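Local coordinates for protein copper-containing nitrite reductase (Thermus scotoductus, PDB 6HBE) that probably reduces nitrite to nitric oxide with electrons from cytochrome c, as a copper-containing homotrimer in which each chain carries an additional cupredoxin domain, at residues 174-178 with 308-312; 329-333 with 344-348; 350-356 with 371-377. One frame throughout, in Å; residues are numbered along the deposited sequence.

Contact 1 of 3, residues 174-178 with 308-312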
loop_
_atom_site.group_PDB
_atom_site.type_symbol
_atom_site.label_atom_id
_atom_site.label_comp_id
_atom_site.label_asym_id
_atom_site.label_seq_id
_atom_site.Cartn_x
_atom_site.Cartn_y
_atom_site.Cartn_z
ATOM N N LYS C 174 -3.945 -0.542 -6.430
ATOM C CA LYS C 174 -3.149 -0.127 -7.566
ATOM C C LYS C 174 -3.882 1.012 -8.353
ATOM O O LYS C 174 -4.609 0.743 -9.311
ATOM C CB LYS C 174 -2.873 -1.339 -8.464
ATOM C CG LYS C 174 -1.938 -1.042 -9.631
ATOM C CD LYS C 174 -1.853 -2.185 -10.649
ATOM C CE LYS C 174 -0.991 -1.773 -11.837
ATOM N NZ LYS C 174 -1.034 -2.697 -13.014
ATOM N N ALA C 175 -3.697 2.267 -7.946
ATOM C CA ALA C 175 -4.345 3.410 -8.630
ATOM C C ALA C 175 -3.709 3.710 -9.976
ATOM O O ALA C 175 -2.460 3.739 -10.079
ATOM C CB ALA C 175 -4.256 4.667 -7.765
ATOM N N LEU C 176 -4.527 3.974 -11.007
ATOM C CA LEU C 176 -3.971 4.413 -12.299
ATOM C C LEU C 176 -3.537 5.893 -12.227
ATOM O O LEU C 176 -2.409 6.236 -12.639
ATOM C CB LEU C 176 -4.963 4.179 -13.447
ATOM C CG LEU C 176 -4.565 4.608 -14.843
ATOM C CD1 LEU C 176 -3.358 3.869 -15.354
ATOM C CD2 LEU C 176 -5.757 4.420 -15.800
ATOM N N TYR C 177 -4.398 6.759 -11.678
ATOM C CA TYR C 177 -4.061 8.176 -11.568
ATOM C C TYR C 177 -4.356 8.628 -10.149
ATOM O O TYR C 177 -5.229 8.047 -9.480
ATOM C CB TYR C 177 -4.823 9.039 -12.591
ATOM C CG TYR C 177 -4.583 8.645 -14.038
ATOM C CD1 TYR C 177 -3.306 8.604 -14.567
ATOM C CD2 TYR C 177 -5.658 8.302 -14.872
ATOM C CE1 TYR C 177 -3.076 8.176 -15.894
ATOM C CE2 TYR C 177 -5.436 7.903 -16.201
ATOM C CZ TYR C 177 -4.157 7.868 -16.716
ATOM O OH TYR C 177 -3.977 7.479 -18.060
ATOM N N VAL C 178 -3.578 9.606 -9.701
ATOM C CA VAL C 178 -3.821 10.293 -8.412
ATOM C C VAL C 178 -3.722 11.797 -8.658
ATOM O O VAL C 178 -2.799 12.247 -9.340
ATOM C CB VAL C 178 -2.847 9.828 -7.320
ATOM C CG1 VAL C 178 -3.277 10.400 -5.963
ATOM C CG2 VAL C 178 -2.813 8.305 -7.236
ATOM N N LYS C 308 -7.327 9.326 -26.532
ATOM C CA LYS C 308 -6.279 8.288 -26.548
ATOM C C LYS C 308 -6.507 7.145 -25.557
ATOM O O LYS C 308 -5.957 6.070 -25.734
ATOM C CB LYS C 308 -4.851 8.862 -26.484
ATOM C CG LYS C 308 -4.520 9.764 -25.335
ATOM C CD LYS C 308 -3.199 10.507 -25.563
ATOM C CE LYS C 308 -3.016 11.506 -24.427
ATOM N NZ LYS C 308 -1.650 12.123 -24.318
ATOM N N ARG C 309 -7.376 7.347 -24.569
ATOM C CA ARG C 309 -7.664 6.313 -23.576
ATOM C C ARG C 309 -9.025 6.595 -22.957
ATOM O O ARG C 309 -9.358 7.769 -22.688
ATOM C CB ARG C 309 -6.553 6.300 -22.495
ATOM C CG ARG C 309 -6.821 5.405 -21.296
ATOM C CD ARG C 309 -5.612 5.266 -20.371
ATOM N NE ARG C 309 -4.750 4.133 -20.726
ATOM C CZ ARG C 309 -3.512 3.921 -20.261
ATOM N NH1 ARG C 309 -2.938 4.760 -19.378
ATOM N NH2 ARG C 309 -2.838 2.844 -20.686
ATOM N N VAL C 310 -9.827 5.539 -22.781
ATOM C CA VAL C 310 -11.024 5.597 -21.949
ATOM C C VAL C 310 -10.892 4.589 -20.818
ATOM O O VAL C 310 -10.752 3.398 -21.058
ATOM C CB VAL C 310 -12.327 5.267 -22.734
ATOM C CG1 VAL C 310 -13.552 5.454 -21.827
ATOM C CG2 VAL C 310 -12.423 6.157 -23.961
ATOM N N VAL C 311 -10.972 5.085 -19.583
ATOM C CA VAL C 311 -10.814 4.288 -18.369
ATOM C C VAL C 311 -12.227 4.049 -17.815
ATOM O O VAL C 311 -13.035 4.981 -17.790
ATOM C CB VAL C 311 -9.972 5.061 -17.316
ATOM C CG1 VAL C 311 -9.769 4.219 -16.055
ATOM C CG2 VAL C 311 -8.625 5.506 -17.906
ATOM N N ASP C 312 -12.521 2.808 -17.408
ATOM C CA ASP C 312 -13.799 2.469 -16.792
ATOM C C ASP C 312 -13.610 1.318 -15.804
ATOM O O ASP C 312 -13.432 0.187 -16.223
ATOM C CB ASP C 312 -14.820 2.085 -17.886
ATOM C CG ASP C 312 -16.218 1.799 -17.333
ATOM O OD1 ASP C 312 -16.464 1.740 -16.092
ATOM O OD2 ASP C 312 -17.119 1.675 -18.164
#
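Arg309 reaches across to Tyr177 and gives the phenol oxygen a nearly straight hydrogen bond, NH1 to OH 3.2 Å with 163° at the hydrogen. The oxygen lies in the guanidinium plane, at its edge, while the ring plane is turned 45° from that group, so the two flat groups meet at one atom and do not stack. Arg309 leaves the backbone fully extended as far as CD and then bends at chi3 (-91°), a bend that brings NH1 to the phenol oxygen and leaves Arg309 CD 3.6 Å from Tyr177 OH. Beside this polar pair lies an apolar one. Leu176 and Val311 point at each other tip to tip, CD2 of the leucine 3.7 Å from CG2 of the valine. Leu176 CG also sits over the centre of the Tyr177 ring, 3.6 Å above its plane, so the leucine covers one ring face while offering CD2 to the valine and turning CD1 toward the Arg309 guanidinium. A branched aliphatic side chain suits these tasks. Much of the polar strength comes from a second subunit: there Glu376 forms a salt bridge with Arg309 NH2, and His410 hydrogen-bonds to Tyr177 OH, its ring standing steeply against the tyrosine ring. Glu322 of the same chain adds another salt bridge to NH2. Leu176 and Tyr177 both pair with Ala163 in a classic beta bulge, consistent with two successive side chains pointing toward 308-312. The contact thus joins strands 177-180 and 309-311, each outermost in its cupredoxin-type sheet within the chain, at a subunit interface.

Contact 2 of 3, residues 329-333 with 344-348; sequences LDPAL and LEPLP
Asp330 reaches Leu347 with one carboxylate oxygen and caps its own helix with the other. Its CG stands anti to the backbone N (chi1 -169°), and from there OD1 accepts from Ala332 N at 2.9 Å through its anti lone pair, while OD2 takes Leu347 N at 3.0 Å from above the carboxylate plane, 48° out of it. A water donating to both OD2 and Leu347 O adds a second tie. Aspartate suits the place because its short chain presents two acceptors at once, and Arg326 of the third subunit pairs with OD1 as well. Ala332, small enough to let the backbones approach, rests its CB 3.5 Å from Leu344 O. Leu333 crosses the Pro346 ring at about a right angle, CG to CB 3.8 Å; with chi1 at -71° its branch lies beside its own backbone N, and its CG and CD2 come against the proline's CB and CG. With an alanine here in place of Asp330, Leu347 N and Ala332 N would probably lose their acceptor, and Arg326 of the third subunit this charge partner. An N-capped helix 331-334, held by its capping residue to the proline-containing loop that leads into strand 349-353, is what this surface contact amounts to.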
loop_
_atom_site.group_PDB
_atom_site.type_symbol
_atom_site.label_atom_id
_atom_site.label_comp_id
_atom_site.label_asym_id
_atom_site.label_seq_id
_atom_site.Cartn_x
_atom_site.Cartn_y
_atom_site.Cartn_z
ATOM N N LEU C 329 -4.665 -23.207 -26.269
ATOM C CA LEU C 329 -5.320 -24.453 -25.844
ATOM C C LEU C 329 -4.508 -25.098 -24.709
ATOM O O LEU C 329 -3.281 -25.186 -24.805
ATOM C CB LEU C 329 -5.459 -25.409 -27.054
ATOM C CG LEU C 329 -6.461 -26.569 -27.010
ATOM C CD1 LEU C 329 -7.891 -26.109 -26.768
ATOM C CD2 LEU C 329 -6.380 -27.358 -28.311
ATOM N N ASP C 330 -5.195 -25.487 -23.627
ATOM C CA ASP C 330 -4.574 -26.168 -22.479
ATOM C C ASP C 330 -3.810 -27.382 -23.027
ATOM O O ASP C 330 -4.355 -28.115 -23.870
ATOM C CB ASP C 330 -5.646 -26.608 -21.470
ATOM C CG ASP C 330 -5.067 -27.089 -20.119
ATOM O OD1 ASP C 330 -4.310 -28.093 -20.063
ATOM O OD2 ASP C 330 -5.421 -26.485 -19.079
ATOM N N PRO C 331 -2.546 -27.586 -22.588
ATOM C CA PRO C 331 -1.795 -28.782 -23.035
ATOM C C PRO C 331 -2.564 -30.121 -22.858
ATOM O O PRO C 331 -2.415 -31.029 -23.684
ATOM C CB PRO C 331 -0.527 -28.755 -22.162
ATOM C CG PRO C 331 -0.373 -27.328 -21.714
ATOM C CD PRO C 331 -1.747 -26.724 -21.686
ATOM N N ALA C 332 -3.386 -30.218 -21.807
ATOM C CA ALA C 332 -4.229 -31.399 -21.562
ATOM C C ALA C 332 -5.355 -31.594 -22.590
ATOM O O ALA C 332 -5.813 -32.724 -22.784
ATOM C CB ALA C 332 -4.805 -31.363 -20.153
ATOM N N LEU C 333 -5.812 -30.507 -23.218
ATOM C CA LEU C 333 -6.738 -30.592 -24.360
ATOM C C LEU C 333 -6.013 -30.818 -25.689
ATOM O O LEU C 333 -6.529 -31.529 -26.549
ATOM C CB LEU C 333 -7.620 -29.334 -24.475
ATOM C CG LEU C 333 -8.711 -29.124 -23.416
ATOM C CD1 LEU C 333 -9.344 -27.741 -23.566
ATOM C CD2 LEU C 333 -9.776 -30.218 -23.473
ATOM N N LEU C 344 -4.516 -36.119 -17.674
ATOM C CA LEU C 344 -4.843 -34.889 -16.916
ATOM C C LEU C 344 -6.080 -34.217 -17.479
ATOM O O LEU C 344 -6.281 -34.211 -18.691
ATOM C CB LEU C 344 -3.701 -33.866 -16.956
ATOM C CG LEU C 344 -2.422 -34.152 -16.174
ATOM C CD1 LEU C 344 -1.467 -32.978 -16.330
ATOM C CD2 LEU C 344 -2.703 -34.430 -14.703
ATOM N N GLU C 345 -6.884 -33.634 -16.586
ATOM C CA GLU C 345 -8.027 -32.793 -16.958
ATOM C C GLU C 345 -7.527 -31.373 -17.242
ATOM O O GLU C 345 -6.571 -30.931 -16.608
ATOM C CB GLU C 345 -9.041 -32.715 -15.801
ATOM C CG GLU C 345 -9.635 -34.044 -15.342
ATOM C CD GLU C 345 -10.735 -34.580 -16.251
ATOM O OE1 GLU C 345 -11.410 -35.544 -15.831
ATOM O OE2 GLU C 345 -10.939 -34.054 -17.371
ATOM N N PRO C 346 -8.178 -30.645 -18.170
ATOM C CA PRO C 346 -7.757 -29.256 -18.396
ATOM C C PRO C 346 -8.118 -28.381 -17.210
ATOM O O PRO C 346 -9.084 -28.680 -16.489
ATOM C CB PRO C 346 -8.531 -28.838 -19.647
ATOM C CG PRO C 346 -9.707 -29.755 -19.705
ATOM C CD PRO C 346 -9.274 -31.046 -19.077
ATOM N N LEU C 347 -7.314 -27.349 -16.974
ATOM C CA LEU C 347 -7.618 -26.395 -15.897
ATOM C C LEU C 347 -8.639 -25.396 -16.435
ATOM O O LEU C 347 -8.501 -24.930 -17.560
ATOM C CB LEU C 347 -6.336 -25.678 -15.430
ATOM C CG LEU C 347 -5.369 -26.500 -14.572
ATOM C CD1 LEU C 347 -4.069 -25.719 -14.366
ATOM C CD2 LEU C 347 -6.006 -26.868 -13.234
ATOM N N PRO C 348 -9.663 -25.049 -15.645
ATOM C CA PRO C 348 -10.592 -24.019 -16.127
ATOM C C PRO C 348 -9.921 -22.630 -16.239
ATOM O O PRO C 348 -8.865 -22.403 -15.639
ATOM C CB PRO C 348 -11.670 -24.003 -15.062
ATOM C CG PRO C 348 -10.978 -24.412 -13.825
ATOM C CD PRO C 348 -9.897 -25.370 -14.228
HETATM O O HOH W 1 -6.364 -23.836 -19.452
HETATM O O HOH W 2 -4.597 -34.968 -21.024
#

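Contact 3 of 3, residues 350-356 with 371-377; sequences TVQMVGN and VEFVNED
Asp377 clasps the turn at Gly355 and Asn356 with both carboxylate oxygens: OD1 accepts from Gly355 N at 2.9 Å, and OD2 takes Asn356 N at 3.2 Å through its syn lone pair, almost straight at 175°. Gly355 and Asn356 both have positive phi, a curl that glycine adopts easily and that turns successive N-H groups toward one acid. Behind the clasp, strands 350-353 and 371-375 run parallel, with Val351 N bonded to Glu372 O, Val374 N to Val351 O and Met353 N to Val374 O. Val351 and Phe373 lie side by side on one face, CG1 to CE1 3.6 Å, and the Met353 side chain crosses that of Phe373 at about a right angle, CE 4.1 Å from CD1. On the other face Thr350 CG2 meets Val374 CG1 at 3.7 Å. A water joins Gln352 NE2, whose OE1 is bonded to Arg168, to OE2 of Glu376, the glutamate whose salt bridge reaches Arg309 of the third subunit. Asn375 OD1 accepts from Asp377 N, an Asx turn that sets the acid at the strand's end; Asn375 ND2 is held by the carbonyls of Leu408 and Gly388. Further out, Asp377 OD2 also accepts from His390 NE2, and Asn356 OD1 is bonded to His120. Because His390 binds copper, the carboxylate is a second-shell group that probably fixes the imidazole's rotation and may make it more electron-rich.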
loop_
_atom_site.group_PDB
_atom_site.type_symbol
_atom_site.label_atom_id
_atom_site.label_comp_id
_atom_site.label_asym_id
_atom_site.label_seq_id
_atom_site.Cartn_x
_atom_site.Cartn_y
_atom_site.Cartn_z
ATOM N N THR C 350 -10.307 -18.763 -15.409
ATOM C CA THR C 350 -11.052 -17.998 -14.400
ATOM C C THR C 350 -11.511 -16.606 -14.888
ATOM O O THR C 350 -10.717 -15.831 -15.436
ATOM C CB THR C 350 -10.207 -17.841 -13.120
ATOM O OG1 THR C 350 -9.882 -19.136 -12.596
ATOM C CG2 THR C 350 -10.961 -17.101 -12.042
ATOM N N VAL C 351 -12.783 -16.284 -14.660
ATOM C CA VAL C 351 -13.242 -14.902 -14.719
ATOM C C VAL C 351 -13.727 -14.502 -13.336
ATOM O O VAL C 351 -14.658 -15.107 -12.807
ATOM C CB VAL C 351 -14.346 -14.679 -15.776
ATOM C CG1 VAL C 351 -14.848 -13.229 -15.753
ATOM C CG2 VAL C 351 -13.798 -15.015 -17.155
ATOM N N GLN C 352 -13.072 -13.492 -12.747
ATOM C CA GLN C 352 -13.474 -12.992 -11.424
ATOM C C GLN C 352 -14.517 -11.902 -11.530
ATOM O O GLN C 352 -14.400 -11.014 -12.371
ATOM C CB GLN C 352 -12.259 -12.411 -10.679
ATOM C CG GLN C 352 -11.136 -13.380 -10.428
ATOM C CD GLN C 352 -10.007 -12.767 -9.597
ATOM O OE1 GLN C 352 -9.755 -11.570 -9.671
ATOM N NE2 GLN C 352 -9.343 -13.582 -8.809
ATOM N N MET C 353 -15.517 -11.952 -10.653
ATOM C CA MET C 353 -16.334 -10.786 -10.328
ATOM C C MET C 353 -15.652 -10.142 -9.110
ATOM O O MET C 353 -15.480 -10.796 -8.101
ATOM C CB MET C 353 -17.767 -11.183 -9.971
ATOM C CG MET C 353 -18.520 -11.892 -11.098
ATOM S SD MET C 353 -19.373 -13.358 -10.479
ATOM C CE MET C 353 -20.596 -13.591 -11.795
ATOM N N VAL C 354 -15.240 -8.877 -9.237
ATOM C CA VAL C 354 -14.431 -8.215 -8.199
ATOM C C VAL C 354 -14.543 -6.688 -8.315
ATOM O O VAL C 354 -14.349 -6.123 -9.389
ATOM C CB VAL C 354 -12.957 -8.728 -8.214
ATOM C CG1 VAL C 354 -12.289 -8.581 -9.572
ATOM C CG2 VAL C 354 -12.094 -8.056 -7.124
ATOM N N GLY C 355 -14.865 -6.019 -7.200
ATOM C CA GLY C 355 -15.099 -4.562 -7.212
ATOM C C GLY C 355 -16.131 -4.103 -8.234
ATOM O O GLY C 355 -15.915 -3.113 -8.932
ATOM N N ASN C 356 -17.265 -4.828 -8.317
ATOM C CA ASN C 356 -18.319 -4.571 -9.317
ATOM C C ASN C 356 -17.745 -4.471 -10.731
ATOM O O ASN C 356 -18.017 -3.516 -11.464
ATOM C CB ASN C 356 -19.155 -3.331 -8.969
ATOM C CG ASN C 356 -20.064 -3.530 -7.763
ATOM O OD1 ASN C 356 -19.943 -4.492 -6.997
ATOM N ND2 ASN C 356 -21.007 -2.622 -7.601
ATOM N N VAL C 371 -14.814 -22.125 -18.873
ATOM C CA VAL C 371 -14.665 -20.907 -18.073
ATOM C C VAL C 371 -15.306 -21.150 -16.716
ATOM O O VAL C 371 -16.418 -21.692 -16.644
ATOM C CB VAL C 371 -15.394 -19.724 -18.760
ATOM C CG1 VAL C 371 -15.455 -18.471 -17.875
ATOM C CG2 VAL C 371 -14.719 -19.416 -20.078
ATOM N N GLU C 372 -14.640 -20.714 -15.643
ATOM C CA GLU C 372 -15.257 -20.692 -14.323
ATOM C C GLU C 372 -15.376 -19.246 -13.851
ATOM O O GLU C 372 -14.346 -18.588 -13.626
ATOM C CB GLU C 372 -14.421 -21.502 -13.315
ATOM C CG GLU C 372 -14.980 -21.518 -11.884
ATOM C CD GLU C 372 -14.204 -22.420 -10.934
ATOM O OE1 GLU C 372 -13.172 -21.972 -10.363
ATOM O OE2 GLU C 372 -14.621 -23.589 -10.743
ATOM N N PHE C 373 -16.614 -18.771 -13.702
ATOM C CA PHE C 373 -16.905 -17.520 -12.991
ATOM C C PHE C 373 -16.769 -17.754 -11.475
ATOM O O PHE C 373 -17.289 -18.762 -10.932
ATOM C CB PHE C 373 -18.320 -16.998 -13.290
ATOM C CG PHE C 373 -18.463 -16.342 -14.636
ATOM C CD1 PHE C 373 -18.174 -14.995 -14.804
ATOM C CD2 PHE C 373 -18.874 -17.076 -15.753
ATOM C CE1 PHE C 373 -18.299 -14.379 -16.049
ATOM C CE2 PHE C 373 -18.995 -16.463 -17.002
ATOM C CZ PHE C 373 -18.710 -15.117 -17.161
ATOM N N VAL C 374 -16.052 -16.857 -10.788
ATOM C CA VAL C 374 -15.974 -16.912 -9.305
ATOM C C VAL C 374 -16.237 -15.523 -8.739
ATOM O O VAL C 374 -15.709 -14.548 -9.256
ATOM C CB VAL C 374 -14.604 -17.492 -8.813
ATOM C CG1 VAL C 374 -13.411 -16.658 -9.290
ATOM C CG2 VAL C 374 -14.575 -17.605 -7.291
ATOM N N ASN C 375 -17.058 -15.420 -7.696
ATOM C CA ASN C 375 -17.326 -14.137 -7.079
ATOM C C ASN C 375 -16.325 -13.868 -5.949
ATOM O O ASN C 375 -16.401 -14.492 -4.896
ATOM C CB ASN C 375 -18.771 -14.011 -6.570
ATOM C CG ASN C 375 -19.136 -12.575 -6.192
ATOM O OD1 ASN C 375 -18.311 -11.652 -6.301
ATOM N ND2 ASN C 375 -20.353 -12.374 -5.733
ATOM N N GLU C 376 -15.418 -12.921 -6.186
ATOM C CA GLU C 376 -14.434 -12.500 -5.167
ATOM C C GLU C 376 -14.958 -11.356 -4.279
ATOM O O GLU C 376 -14.386 -11.105 -3.210
ATOM C CB GLU C 376 -13.094 -12.106 -5.811
ATOM C CG GLU C 376 -12.224 -13.256 -6.307
ATOM C CD GLU C 376 -11.823 -14.295 -5.229
ATOM O OE1 GLU C 376 -11.898 -14.058 -3.987
ATOM O OE2 GLU C 376 -11.400 -15.407 -5.615
ATOM N N ASP C 377 -16.048 -10.680 -4.657
ATOM C CA ASP C 377 -16.628 -9.689 -3.736
ATOM C C ASP C 377 -17.138 -10.446 -2.511
ATOM O O ASP C 377 -17.593 -11.596 -2.628
ATOM C CB ASP C 377 -17.723 -8.826 -4.393
ATOM C CG ASP C 377 -17.165 -7.611 -5.170
ATOM O OD1 ASP C 377 -16.060 -7.094 -4.836
ATOM O OD2 ASP C 377 -17.839 -7.154 -6.129
HETATM O O HOH W 3 -10.282 -16.151 -7.804
#

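Contacts 1 and 3 are buried, whereas contact 2 lies on the surface, about 39 Å between its centre and that of the chain. Contact 1 relies on side chains alone, between strands of separate sheets, each outermost within the chain; contact 3 adds main-chain pairing of neighbouring strands in one sheet; contact 2 rests on one carboxylate-to-backbone bond, bridging water and proline packing. The loop of contact 2 runs directly into the first strand of contact 3, where Pro348 CB packs on Glu372 CB at 4.1 Å. Contacts 1 and 3 do not touch within a chain, yet Arg309 of one and Glu376 of the other form a salt bridge between subunits, joining them in the trimer.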